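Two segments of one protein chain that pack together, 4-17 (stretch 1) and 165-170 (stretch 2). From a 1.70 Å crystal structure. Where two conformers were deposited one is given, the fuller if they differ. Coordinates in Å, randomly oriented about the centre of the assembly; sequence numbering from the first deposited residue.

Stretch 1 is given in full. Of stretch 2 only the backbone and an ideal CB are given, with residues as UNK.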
ATOM      1  N   GLU A   4     -22.316 -13.934  -8.295  1.00 29.10           N
ATOM      2  CA  GLU A   4     -22.775 -12.584  -8.006  1.00 33.82           C
ATOM      3  C   GLU A   4     -21.883 -11.953  -6.941  1.00 30.60           C
ATOM      4  O   GLU A   4     -21.545 -10.776  -7.036  1.00 26.99           O
ATOM      5  CB  GLU A   4     -24.229 -12.590  -7.528  1.00 36.04           C
ATOM      6  CG  GLU A   4     -24.757 -11.218  -7.113  1.00 38.53           C
ATOM      7  CD  GLU A   4     -26.227 -11.251  -6.739  0.25 38.19           C
ATOM      8  OE1 GLU A   4     -26.809 -12.355  -6.752  0.48 35.33           O
ATOM      9  OE2 GLU A   4     -26.796 -10.180  -6.438  0.55 38.07           O
ATOM     10  N   SER A   5     -21.499 -12.734  -5.933  1.00 26.99           N
ATOM     11  CA  SER A   5     -20.742 -12.182  -4.814  1.00 28.55           C
ATOM     12  C   SER A   5     -19.402 -11.645  -5.305  1.00 25.00           C
ATOM     13  O   SER A   5     -18.947 -10.587  -4.865  1.00 21.33           O
ATOM     14  CB  SER A   5     -20.562 -13.204  -3.682  1.00 27.09           C
ATOM     15  OG  SER A   5     -19.777 -14.323  -4.070  1.00 32.73           O
ATOM     16  N   SER A   6     -18.793 -12.368  -6.237  1.00 23.77           N
ATOM     17  CA  SER A   6     -17.535 -11.946  -6.834  1.00 25.08           C
ATOM     18  C   SER A   6     -17.695 -10.632  -7.585  1.00 23.61           C
ATOM     19  O   SER A   6     -16.818  -9.778  -7.538  1.00 21.33           O
ATOM     20  CB  SER A   6     -17.017 -13.003  -7.807  1.00 27.61           C
ATOM     21  OG  SER A   6     -16.685 -14.203  -7.140  1.00 33.64           O
ATOM     22  N   GLU A   7     -18.801 -10.493  -8.310  1.00 23.65           N
ATOM     23  CA  GLU A   7     -19.038  -9.282  -9.080  1.00 21.85           C
ATOM     24  C   GLU A   7     -19.224  -8.112  -8.140  1.00 17.66           C
ATOM     25  O   GLU A   7     -18.701  -7.024  -8.385  1.00 19.29           O
ATOM     26  CB  GLU A   7     -20.271  -9.427  -9.982  1.00 21.77           C
ATOM     27  CG  GLU A   7     -20.016 -10.297 -11.190  1.00 32.76           C
ATOM     28  CD  GLU A   7     -21.229 -10.477 -12.076  0.17 37.08           C
ATOM     29  OE1 GLU A   7     -22.344 -10.082 -11.673  0.55 33.13           O
ATOM     30  OE2 GLU A   7     -21.056 -11.024 -13.184  1.00 38.19           O
ATOM     31  N   ARG A   8     -19.994  -8.327  -7.074  1.00 16.99           N
ATOM     32  CA  ARG A   8     -20.214  -7.279  -6.081  1.00 14.56           C
ATOM     33  C   ARG A   8     -18.876  -6.864  -5.459  1.00 17.28           C
ATOM     34  O   ARG A   8     -18.604  -5.667  -5.274  1.00 19.08           O
ATOM     35  CB  ARG A   8     -21.208  -7.748  -5.008  1.00 16.14           C
ATOM     36  CG  ARG A   8     -22.626  -7.947  -5.564  1.00 20.20           C
ATOM     37  CD  ARG A   8     -23.613  -8.341  -4.486  1.00 28.88           C
ATOM     38  NE  ARG A   8     -24.964  -8.397  -5.037  1.00 32.30           N
ATOM     39  CZ  ARG A   8     -25.769  -7.340  -5.134  1.00 42.91           C
ATOM     40  NH1 ARG A   8     -25.360  -6.160  -4.697  1.00 34.88           N
ATOM     41  NH2 ARG A   8     -26.983  -7.458  -5.656  1.00 44.25           N
ATOM     42  N   GLU A   9     -18.055  -7.852  -5.136  1.00 16.43           N
ATOM     43  CA  GLU A   9     -16.718  -7.604  -4.578  1.00 14.22           C
ATOM     44  C   GLU A   9     -15.882  -6.738  -5.501  1.00 14.38           C
ATOM     45  O   GLU A   9     -15.217  -5.802  -5.055  1.00 18.24           O
ATOM     46  CB  GLU A   9     -15.963  -8.930  -4.321  1.00 18.97           C
ATOM     47  CG  GLU A   9     -16.390  -9.666  -3.058  1.00 22.47           C
ATOM     48  CD  GLU A   9     -16.107  -8.858  -1.805  0.69 15.21           C
ATOM     49  OE1 GLU A   9     -14.934  -8.808  -1.391  0.65 14.19           O
ATOM     50  OE2 GLU A   9     -17.054  -8.270  -1.240  0.83 14.27           O
ATOM     51  N   LEU A  10     -15.879  -7.077  -6.783  1.00 13.77           N
ATOM     52  CA  LEU A  10     -15.110  -6.321  -7.774  1.00 13.62           C
ATOM     53  C   LEU A  10     -15.578  -4.875  -7.894  1.00 17.25           C
ATOM     54  O   LEU A  10     -14.771  -3.946  -7.898  1.00 15.72           O
ATOM     55  CB  LEU A  10     -15.177  -6.993  -9.154  1.00 17.41           C
ATOM     56  CG  LEU A  10     -14.449  -6.276 -10.296  1.00 18.16           C
ATOM     57  CD1 LEU A  10     -12.959  -6.173  -9.995  1.00 18.36           C
ATOM     58  CD2 LEU A  10     -14.674  -6.974 -11.635  1.00 23.22           C
ATOM     59  N   ILE A  11     -16.885  -4.675  -8.012  1.00 15.05           N
ATOM     60  CA  ILE A  11     -17.424  -3.320  -8.083  0.58 15.14           C
ATOM     61  C   ILE A  11     -17.000  -2.533  -6.851  1.00 14.32           C
ATOM     62  O   ILE A  11     -16.566  -1.382  -6.954  1.00 13.95           O
ATOM     63  CB  ILE A  11     -18.971  -3.316  -8.190  0.58 16.51           C
ATOM     64  CG1 ILE A  11     -19.418  -4.067  -9.445  0.58 18.46           C
ATOM     65  CG2 ILE A  11     -19.493  -1.883  -8.209  0.58 16.29           C
ATOM     66  CD1 ILE A  11     -18.952  -3.431 -10.736  0.58 20.80           C
ATOM     67  N   ALA A  12     -17.126  -3.161  -5.681  1.00 13.95           N
ATOM     68  CA  ALA A  12     -16.787  -2.479  -4.433  1.00 15.17           C
ATOM     69  C   ALA A  12     -15.300  -2.164  -4.376  1.00 15.69           C
ATOM     70  O   ALA A  12     -14.901  -1.075  -4.011  1.00 15.21           O
ATOM     71  CB  ALA A  12     -17.220  -3.279  -3.222  1.00 13.78           C
ATOM     72  N   ALA A  13     -14.466  -3.126  -4.746  1.00 14.73           N
ATOM     73  CA  ALA A  13     -13.038  -2.873  -4.710  1.00 14.06           C
ATOM     74  C   ALA A  13     -12.655  -1.697  -5.606  1.00 16.49           C
ATOM     75  O   ALA A  13     -11.822  -0.857  -5.241  1.00 19.91           O
ATOM     76  CB  ALA A  13     -12.272  -4.143  -5.101  1.00 12.40           C
ATOM     77  N   GLU A  14     -13.240  -1.655  -6.792  1.00 13.82           N
ATOM     78  CA  GLU A  14     -12.949  -0.612  -7.761  1.00 15.24           C
ATOM     79  C   GLU A  14     -13.407   0.740  -7.249  1.00 14.85           C
ATOM     80  O   GLU A  14     -12.700   1.737  -7.361  1.00 16.44           O
ATOM     81  CB  GLU A  14     -13.624  -0.929  -9.093  1.00 16.71           C
ATOM     82  CG  GLU A  14     -13.039  -2.181  -9.760  1.00 19.74           C
ATOM     83  CD  GLU A  14     -13.763  -2.583 -11.033  0.49 17.67           C
ATOM     84  OE1 GLU A  14     -14.969  -2.277 -11.182  0.88 19.34           O
ATOM     85  OE2 GLU A  14     -13.117  -3.218 -11.889  1.00 23.23           O
ATOM     86  N   ALA A  15     -14.599   0.761  -6.659  1.00 15.59           N
ATOM     87  CA  ALA A  15     -15.133   2.002  -6.099  1.00 14.67           C
ATOM     88  C   ALA A  15     -14.261   2.526  -4.962  1.00 17.64           C
ATOM     89  O   ALA A  15     -14.026   3.733  -4.845  1.00 19.05           O
ATOM     90  CB  ALA A  15     -16.588   1.776  -5.624  1.00 16.07           C
ATOM     91  N   GLN A  16     -13.757   1.621  -4.130  1.00 13.96           N
ATOM     92  CA  GLN A  16     -12.940   2.049  -3.001  1.00 20.28           C
ATOM     93  C   GLN A  16     -11.597   2.583  -3.461  1.00 21.41           C
ATOM     94  O   GLN A  16     -11.069   3.537  -2.888  1.00 22.01           O
ATOM     95  CB  GLN A  16     -12.766   0.926  -1.976  1.00 15.80           C
ATOM     96  CG  GLN A  16     -14.118   0.418  -1.475  1.00 22.02           C
ATOM     97  CD  GLN A  16     -14.046  -0.416  -0.212  1.00 28.77           C
ATOM     98  OE1 GLN A  16     -13.074  -1.107   0.031  1.00 28.45           O
ATOM     99  NE2 GLN A  16     -15.092  -0.331   0.613  1.00 33.60           N
ATOM    100  N   ARG A  17     -11.034   1.982  -4.499  1.00 17.49           N
ATOM    101  CA  ARG A  17      -9.766   2.477  -5.010  0.67 18.86           C
ATOM    102  C   ARG A  17      -9.914   3.880  -5.594  1.00 22.53           C
ATOM    103  O   ARG A  17      -9.036   4.722  -5.431  1.00 26.10           O
ATOM    104  CB  ARG A  17      -9.175   1.510  -6.040  0.67 19.69           C
ATOM    105  CG  ARG A  17      -7.823   1.950  -6.561  0.67 23.70           C
ATOM    106  CD  ARG A  17      -7.056   0.800  -7.191  0.67 22.57           C
ATOM    107  NE  ARG A  17      -7.738   0.216  -8.346  0.67 22.25           N
ATOM    108  CZ  ARG A  17      -7.813   0.784  -9.546  0.67 18.37           C
ATOM    109  NH1 ARG A  17      -7.277   1.976  -9.760  0.67 23.97           N
ATOM    110  NH2 ARG A  17      -8.437   0.164 -10.532  0.67 20.40           N
ATOM    111  N   UNK A 165      -7.641 -10.141   3.885  1.00 15.57           N
ATOM    112  CA  UNK A 165      -8.910 -10.775   3.587  1.00 21.48           C
ATOM    113  C   UNK A 165     -10.074  -9.995   4.153  1.00 18.16           C
ATOM    114  O   UNK A 165      -9.895  -9.104   4.983  1.00 18.30           O
ATOM    115  CB  UNK A 165      -8.928 -12.206   4.129  1.00 21.48           C
ATOM    116  N   UNK A 166     -11.275 -10.360   3.706  1.00 19.02           N
ATOM    117  CA  UNK A 166     -12.515  -9.701   4.079  1.00 20.25           C
ATOM    118  C   UNK A 166     -13.261  -9.198   2.861  1.00 23.15           C
ATOM    119  O   UNK A 166     -12.708  -9.135   1.764  1.00 21.45           O
ATOM    120  CB  UNK A 166     -12.236  -8.542   5.038  1.00 20.25           C
ATOM    121  N   UNK A 167     -14.525  -8.844   3.045  1.00 17.99           N
ATOM    122  CA  UNK A 167     -15.313  -8.327   1.940  1.00 16.37           C
ATOM    123  C   UNK A 167     -14.978  -6.895   1.601  1.00 15.54           C
ATOM    124  O   UNK A 167     -14.885  -6.030   2.480  1.00 19.01           O
ATOM    125  CB  UNK A 167     -16.804  -8.439   2.263  1.00 16.37           C
ATOM    126  N   UNK A 168     -14.846  -6.633   0.313  1.00 14.44           N
ATOM    127  CA  UNK A 168     -14.838  -5.253  -0.159  1.00 16.83           C
ATOM    128  C   UNK A 168     -16.237  -4.655  -0.048  1.00 18.77           C
ATOM    129  O   UNK A 168     -16.397  -3.471   0.223  1.00 16.25           O
ATOM    130  CB  UNK A 168     -14.335  -5.177  -1.602  1.00 16.83           C
ATOM    131  N   UNK A 169     -17.254  -5.468  -0.280  1.00 16.95           N
ATOM    132  CA  UNK A 169     -18.601  -4.901  -0.385  1.00 16.25           C
ATOM    133  C   UNK A 169     -19.123  -4.583   1.006  1.00 19.92           C
ATOM    134  O   UNK A 169     -18.899  -5.328   1.964  1.00 17.82           O
ATOM    135  CB  UNK A 169     -19.548  -5.860  -1.109  1.00 16.25           C
ATOM    136  N   UNK A 170     -19.795  -3.444   1.106  1.00 16.83           N
ATOM    137  CA  UNK A 170     -20.225  -2.933   2.387  1.00 17.17           C
ATOM    138  C   UNK A 170     -21.593  -3.505   2.734  1.00 19.41           C
ATOM    139  O   UNK A 170     -22.290  -4.038   1.875  1.00 21.04           O
ATOM    140  CB  UNK A 170     -20.260  -1.403   2.376  1.00 17.17           C
TER

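Stretch 1 is a helix throughout, and it meets stretch 2 along the line Ser5, Arg8, Glu9, Ala12, Ala13 and Gln16. The analysis takes each position of stretch 2 from its backbone and ideal CB.

Position 165 has extended angles (-158/167) and nothing of the helix within 5.5 Å of its ideal CB, so the contact sets no preference. The deposited residue is Gly165.

Position 166 is decided by its own backbone. At phi/psi 123/166 a CB would be jammed against the carbonyl O of the residue before, which calls for glycine whatever the helix offers. It is Gly166.

At position 167 the CA-to-CB bond points sideways, with the ideal CB 3.5 Å from Glu9 OE2. Many side chains that continue past the carboxylate would be tolerated, polar ones readily. The residue is His167, chi1 m, which buries little here; its CA lies 3.4 Å from Glu9 OE1. A water bridges its backbone to the helix, donating to His167 O (3.1 Å) and to Gln16 OE1 (3.2 Å).

Position 168 faces the helix directly. Its ideal CB lies 3.8 Å from Ala12 CB and 3.6 Å from Glu9 O, and the small side chain of Ala13 leaves room beside it. A sizeable apolar side chain would suit, such as leucine, methionine or an aromatic. The backbone contributes independently of that choice: the amide N of 168 donates to Glu9 OE1 (2.8 Å, 168°), a nearly linear bond. The residue is Phe168, chi1 m, and it has the largest area covered in the contact, 114 Å². Ala13 CB sits over one face of the ring, 3.5 Å from its centroid and 13° off the normal, a CH-pi contact, while Glu9 OE1 and Gln16 OE1 lie at the ring edge. A second water donates to Phe168 O (2.6 Å) and accepts a weak bond from Gln16 NE2 (2.8 Å).

Position 169 points sideways, its ideal CB 3.5 Å from Glu9 OE2 and 4.1 Å from Ala12 CB. Its amide N donates to the same Glu9 OE2 (3.0 Å, 159°). The negative charge favours lysine or arginine, long enough to turn back along the helix. Arg169 does so: chi1 is p, CD packs 3.7 Å from Arg8 CB, and NH1 forms a salt bridge with Glu9 OE2 (2.8 Å, 140°). Ser5 CB lies over one face of the guanidinium.

Position 170 points sideways into space the helix leaves empty, so little is demanded of it. It is Ala170.

Stretch 2 (165-170) GGHFRA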
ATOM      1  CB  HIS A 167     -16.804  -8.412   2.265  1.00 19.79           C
ATOM      2  CG  HIS A 167     -17.305  -9.811   2.395  1.00 26.20           C
ATOM      3  ND1 HIS A 167     -18.501 -10.115   3.012  1.00 38.30           N
ATOM      4  CD2 HIS A 167     -16.775 -10.987   1.992  1.00 25.61           C
ATOM      5  CE1 HIS A 167     -18.682 -11.425   2.982  1.00 31.38           C
ATOM      6  NE2 HIS A 167     -17.649 -11.976   2.371  1.00 37.28           N
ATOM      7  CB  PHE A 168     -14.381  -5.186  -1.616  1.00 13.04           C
ATOM      8  CG  PHE A 168     -12.904  -5.387  -1.796  1.00 13.88           C
ATOM      9  CD1 PHE A 168     -12.026  -4.330  -1.637  1.00 17.78           C
ATOM     10  CD2 PHE A 168     -12.398  -6.635  -2.127  1.00 15.09           C
ATOM     11  CE1 PHE A 168     -10.660  -4.509  -1.811  1.00 16.37           C
ATOM     12  CE2 PHE A 168     -11.032  -6.819  -2.293  1.00 16.19           C
ATOM     13  CZ  PHE A 168     -10.171  -5.748  -2.146  1.00 15.69           C
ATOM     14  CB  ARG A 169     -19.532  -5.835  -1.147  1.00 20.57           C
ATOM     15  CG  ARG A 169     -19.866  -7.114  -0.432  1.00 20.29           C
ATOM     16  CD  ARG A 169     -20.467  -8.108  -1.405  1.00 24.23           C
ATOM     17  NE  ARG A 169     -20.905  -9.326  -0.733  1.00 29.75           N
ATOM     18  CZ  ARG A 169     -20.142 -10.395  -0.536  1.00 26.16           C
ATOM     19  NH1 ARG A 169     -18.881 -10.414  -0.963  1.00 24.95           N
ATOM     20  NH2 ARG A 169     -20.644 -11.453   0.084  1.00 29.47           N
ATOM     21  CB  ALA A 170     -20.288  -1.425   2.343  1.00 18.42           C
TER
HETATM   22  O   HOH W   1     -13.584  -3.276   2.308  1.00 26.38           O
HETATM   23  O   HOH W   2     -16.685  -1.914   2.337  1.00 35.73           O
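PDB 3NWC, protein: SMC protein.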